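Local coordinates for protein PfEMP1 variant 1 of strain MC (Plasmodium falciparum, PDB 5LGD) that probably binds receptors on host cell surfaces as part of a long parasite protein, of which this chain is a helical DBL-domain (Duffy-binding-like) piece, at residues B[22-25]-B[26-30]; B[111-114]-B[115-119]. All blocks are in the same frame, centred on the assembly; numbering follows the deposited sequence.

Contact 1: B[22-25]-B[26-30]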
loop_
_atom_site.group_PDB
_atom_site.type_symbol
_atom_site.label_atom_id
_atom_site.label_comp_id
_atom_site.label_asym_id
_atom_site.label_seq_id
_atom_site.Cartn_x
_atom_site.Cartn_y
_atom_site.Cartn_z
ATOM N N SER B 22 12.687 13.961 38.460
ATOM C CA SER B 22 12.523 15.418 38.490
ATOM C C SER B 22 11.403 15.809 39.501
ATOM O O SER B 22 11.610 16.687 40.339
ATOM C CB SER B 22 12.262 15.953 37.084
ATOM O OG SER B 22 12.312 17.369 37.050
ATOM N N ILE B 23 10.293 15.068 39.503
ATOM C CA ILE B 23 9.178 15.268 40.445
ATOM C C ILE B 23 9.586 14.890 41.871
ATOM O O ILE B 23 9.192 15.569 42.820
ATOM C CB ILE B 23 7.919 14.450 40.019
ATOM C CG1 ILE B 23 7.343 14.909 38.659
ATOM C CG2 ILE B 23 6.852 14.426 41.121
ATOM C CD1 ILE B 23 6.516 13.788 37.959
ATOM N N LYS B 24 10.307 13.761 42.017
ATOM C CA LYS B 24 10.741 13.249 43.330
ATOM C C LYS B 24 11.713 14.198 44.034
ATOM O O LYS B 24 11.820 14.120 45.252
ATOM C CB LYS B 24 11.335 11.837 43.214
ATOM C CG LYS B 24 10.298 10.733 43.135
ATOM C CD LYS B 24 10.941 9.476 42.566
ATOM C CE LYS B 24 10.438 8.215 43.220
ATOM N NZ LYS B 24 9.105 7.801 42.702
ATOM N N TRP B 25 12.402 15.102 43.273
ATOM C CA TRP B 25 13.289 16.108 43.864
ATOM C C TRP B 25 12.469 17.092 44.680
ATOM O O TRP B 25 12.878 17.463 45.769
ATOM C CB TRP B 25 14.122 16.831 42.803
ATOM C CG TRP B 25 15.378 16.091 42.469
ATOM C CD1 TRP B 25 15.662 15.442 41.301
ATOM C CD2 TRP B 25 16.524 15.910 43.320
ATOM N NE1 TRP B 25 16.919 14.880 41.365
ATOM C CE2 TRP B 25 17.460 15.133 42.604
ATOM C CE3 TRP B 25 16.838 16.310 44.630
ATOM C CZ2 TRP B 25 18.717 14.792 43.137
ATOM C CZ3 TRP B 25 18.074 15.967 45.160
ATOM C CH2 TRP B 25 18.984 15.185 44.432
ATOM N N ARG B 26 11.271 17.426 44.193
ATOM C CA ARG B 26 10.339 18.305 44.886
ATOM C C ARG B 26 9.593 17.573 45.977
ATOM O O ARG B 26 9.465 18.120 47.065
ATOM C CB ARG B 26 9.390 19.003 43.910
ATOM C CG ARG B 26 10.075 20.124 43.106
ATOM C CD ARG B 26 10.826 19.601 41.886
ATOM N NE ARG B 26 11.273 20.689 41.026
ATOM C CZ ARG B 26 12.136 20.555 40.034
ATOM N NH1 ARG B 26 12.703 19.375 39.791
ATOM N NH2 ARG B 26 12.474 21.605 39.299
ATOM N N ASP B 27 9.172 16.323 45.734
ATOM C CA ASP B 27 8.441 15.486 46.729
ATOM C C ASP B 27 9.287 15.212 47.989
ATOM O O ASP B 27 8.772 15.224 49.111
ATOM C CB ASP B 27 8.056 14.148 46.085
ATOM C CG ASP B 27 6.872 14.225 45.148
ATOM O OD1 ASP B 27 6.436 15.366 44.828
ATOM O OD2 ASP B 27 6.361 13.147 44.750
ATOM N N GLU B 28 10.599 15.002 47.788
ATOM C CA GLU B 28 11.558 14.727 48.863
ATOM C C GLU B 28 12.259 15.994 49.405
ATOM O O GLU B 28 12.377 16.138 50.624
ATOM C CB GLU B 28 12.581 13.652 48.421
ATOM C CG GLU B 28 12.017 12.241 48.500
ATOM C CD GLU B 28 12.685 11.202 47.622
ATOM O OE1 GLU B 28 11.975 10.560 46.816
ATOM O OE2 GLU B 28 13.913 11.005 47.760
ATOM N N HIS B 29 12.724 16.898 48.507
ATOM C CA HIS B 29 13.484 18.088 48.905
ATOM C C HIS B 29 12.911 19.400 48.367
ATOM O O HIS B 29 13.669 20.314 48.000
ATOM C CB HIS B 29 14.969 17.929 48.549
ATOM C CG HIS B 29 15.474 16.547 48.797
ATOM N ND1 HIS B 29 15.781 16.111 50.065
ATOM C CD2 HIS B 29 15.653 15.526 47.927
ATOM C CE1 HIS B 29 16.154 14.848 49.931
ATOM N NE2 HIS B 29 16.094 14.453 48.662
ATOM N N GLY B 30 11.583 19.518 48.444
ATOM C CA GLY B 30 10.864 20.716 48.029
ATOM C C GLY B 30 11.088 21.910 48.940
ATOM O O GLY B 30 10.893 23.047 48.506
#
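Arg26 reaches back one turn along its helix to the main chain of Ser22. Its CB lies 3.6 Å from Ile23 O. The chain then turns about the CB-CG bond (chi2 83°) instead of running straight out, and this brings Arg26 CD to 3.4 Å from Ser22 O. NE and CZ pass the same oxygen at longer range. Arg26 NH1 closes on it with a hydrogen bond of 3.0 Å to Ser22 O. The bond is bent, 144° at the hydrogen, and NH1 sits above the carbonyl plane. NH2 forms a salt bridge with Glu152, whose other carboxylate oxygen takes a hydrogen bond with Ser22 OG. Two partners, Ser22 O and Glu152, thus hold the guanidinium.

Further along the helix, His29 CD2 comes within 3.6 Å of Trp25 CE3. The two ring planes are inclined at 48°, an oblique meeting. Trp25 also meets Trp55 edge-to-face on helix 45-70. Asp27, Glu28 and His29 give their backbone N-H to Ile23, Lys24 and Trp25. These are the i to i+4 bonds of the C-terminal part of an alpha-helix, helix 7-29 of the DBL domain, here with an arginine bonded to a carbonyl four residues back.

Contact 2: B[111-114]-B[115-119]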
loop_
_atom_site.group_PDB
_atom_site.type_symbol
_atom_site.label_atom_id
_atom_site.label_comp_id
_atom_site.label_asym_id
_atom_site.label_seq_id
_atom_site.Cartn_x
_atom_site.Cartn_y
_atom_site.Cartn_z
ATOM N N ARG B 111 1.113 14.851 37.288
ATOM C CA ARG B 111 2.332 15.363 37.930
ATOM C C ARG B 111 3.365 15.823 36.880
ATOM O O ARG B 111 3.988 16.879 37.050
ATOM C CB ARG B 111 2.987 14.297 38.869
ATOM C CG ARG B 111 2.103 13.727 39.997
ATOM C CD ARG B 111 2.817 13.124 41.235
ATOM N NE ARG B 111 4.121 12.477 41.016
ATOM C CZ ARG B 111 4.304 11.240 40.552
ATOM N NH1 ARG B 111 3.274 10.510 40.172
ATOM N NH2 ARG B 111 5.528 10.756 40.397
ATOM N N ILE B 112 3.550 15.016 35.799
ATOM C CA ILE B 112 4.510 15.291 34.731
ATOM C C ILE B 112 4.051 16.564 33.973
ATOM O O ILE B 112 4.834 17.505 33.835
ATOM C CB ILE B 112 4.702 14.067 33.796
ATOM C CG1 ILE B 112 5.309 12.880 34.598
ATOM C CG2 ILE B 112 5.608 14.464 32.596
ATOM C CD1 ILE B 112 5.356 11.500 33.933
ATOM N N GLU B 113 2.761 16.602 33.558
ATOM C CA GLU B 113 2.118 17.720 32.876
ATOM C C GLU B 113 2.323 19.014 33.693
ATOM O O GLU B 113 2.751 20.013 33.116
ATOM C CB GLU B 113 0.633 17.401 32.665
ATOM C CG GLU B 113 -0.045 18.171 31.548
ATOM C CD GLU B 113 -1.493 17.801 31.283
ATOM O OE1 GLU B 113 -2.142 17.202 32.171
ATOM O OE2 GLU B 113 -1.985 18.133 30.181
ATOM N N ALA B 114 2.134 18.963 35.030
ATOM C CA ALA B 114 2.344 20.097 35.949
ATOM C C ALA B 114 3.822 20.566 35.943
ATOM O O ALA B 114 4.090 21.776 35.855
ATOM C CB ALA B 114 1.942 19.703 37.360
ATOM N N LEU B 115 4.769 19.593 36.060
ATOM C CA LEU B 115 6.226 19.790 36.021
ATOM C C LEU B 115 6.633 20.460 34.700
ATOM O O LEU B 115 7.405 21.415 34.720
ATOM C CB LEU B 115 6.966 18.442 36.191
ATOM C CG LEU B 115 8.508 18.495 36.280
ATOM C CD1 LEU B 115 8.968 18.491 37.750
ATOM C CD2 LEU B 115 9.109 17.311 35.605
ATOM N N LEU B 116 6.088 19.987 33.568
ATOM C CA LEU B 116 6.401 20.556 32.257
ATOM C C LEU B 116 5.785 21.950 32.083
ATOM O O LEU B 116 6.431 22.817 31.488
ATOM C CB LEU B 116 5.971 19.606 31.122
ATOM C CG LEU B 116 6.605 18.208 31.074
ATOM C CD1 LEU B 116 6.016 17.404 29.948
ATOM C CD2 LEU B 116 8.143 18.283 30.914
ATOM N N GLU B 117 4.548 22.170 32.621
ATOM C CA GLU B 117 3.851 23.468 32.588
ATOM C C GLU B 117 4.685 24.506 33.299
ATOM O O GLU B 117 4.916 25.577 32.734
ATOM C CB GLU B 117 2.423 23.408 33.191
ATOM C CG GLU B 117 1.359 22.921 32.205
ATOM C CD GLU B 117 -0.037 22.568 32.711
ATOM O OE1 GLU B 117 -0.268 22.551 33.945
ATOM O OE2 GLU B 117 -0.904 22.289 31.851
ATOM N N GLN B 118 5.191 24.167 34.513
ATOM C CA GLN B 118 6.033 25.046 35.324
ATOM C C GLN B 118 7.439 25.213 34.776
ATOM O O GLN B 118 8.146 26.103 35.231
ATOM C CB GLN B 118 6.064 24.612 36.798
ATOM C CG GLN B 118 4.810 25.016 37.586
ATOM C CD GLN B 118 4.683 26.490 37.951
ATOM O OE1 GLN B 118 3.756 26.890 38.672
ATOM N NE2 GLN B 118 5.600 27.336 37.494
ATOM N N ALA B 119 7.834 24.396 33.789
ATOM C CA ALA B 119 9.153 24.479 33.152
ATOM C C ALA B 119 9.131 25.283 31.846
ATOM O O ALA B 119 10.164 25.407 31.178
ATOM C CB ALA B 119 9.701 23.082 32.900
#
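Ile112 and Leu116 run alongside each other, one helical turn apart, in the same direction. The contact is between methyl groups: Ile112 CG2 is 4.0 Å from Leu116 CD1. Leu116 CG also rests 3.4 Å from Ile112 O, so the leucine lies against the backbone as well as the isoleucine branch. Its CG stands opposite the carbonyl carbon (chi1 -60°), which turns the side chain back toward the preceding turn.

Glu113 and Glu117 are also one turn apart. Glu113 CG is 4.2 Å from Glu117 OE2. The carboxylates do not touch, but OE2 of Glu113 and OE2 of Glu117 are 4.6 Å apart. Two like charges this close would probably disfavour each other somewhat. Glu117 CG lies 3.4 Å from Glu113 O.

The backbone beneath is regular. Leu115, Leu116, Glu117 and Gln118 donate to the carbonyls of Arg111, Ile112, Glu113 and Ala114. The bond from Leu116 N to Ile112 O is 2.8 Å, and the donor lies nearly along the line of the carbonyl.

Several helices meet this last part of helix 106-118. Ile112, Glu113 and Leu116 touch Leu96 of helix 92-103. Ile112 and Leu115 touch Ile23 and Ser22 of helix 7-29. Leu115 and Ala119 reach Leu148 of helix 144-162.

How the contacts relate
Contact 1 comes first along the chain, near the end of helix 7-29. Contact 2 follows much later, in the last turns of helix 106-118. Their centres are about 13 Å apart, and their side chains touch directly. Ile23 is the main link: Ile23 CD1 lies 3.7 Å from Ile112 CG1, and Ile23 CG1 lies 4.0 Å from Leu115 CD1. Ser22 OG also meets Leu115 CD2 at 3.5 Å. Both contacts lie in the one DBL domain. Contact 1 also packs on helix 45-70, and contact 2 on helix 92-103. Helix 144-162 supplies partners to both. The side chains between them help pack two helices distant in sequence in this all-helical piece of the domain.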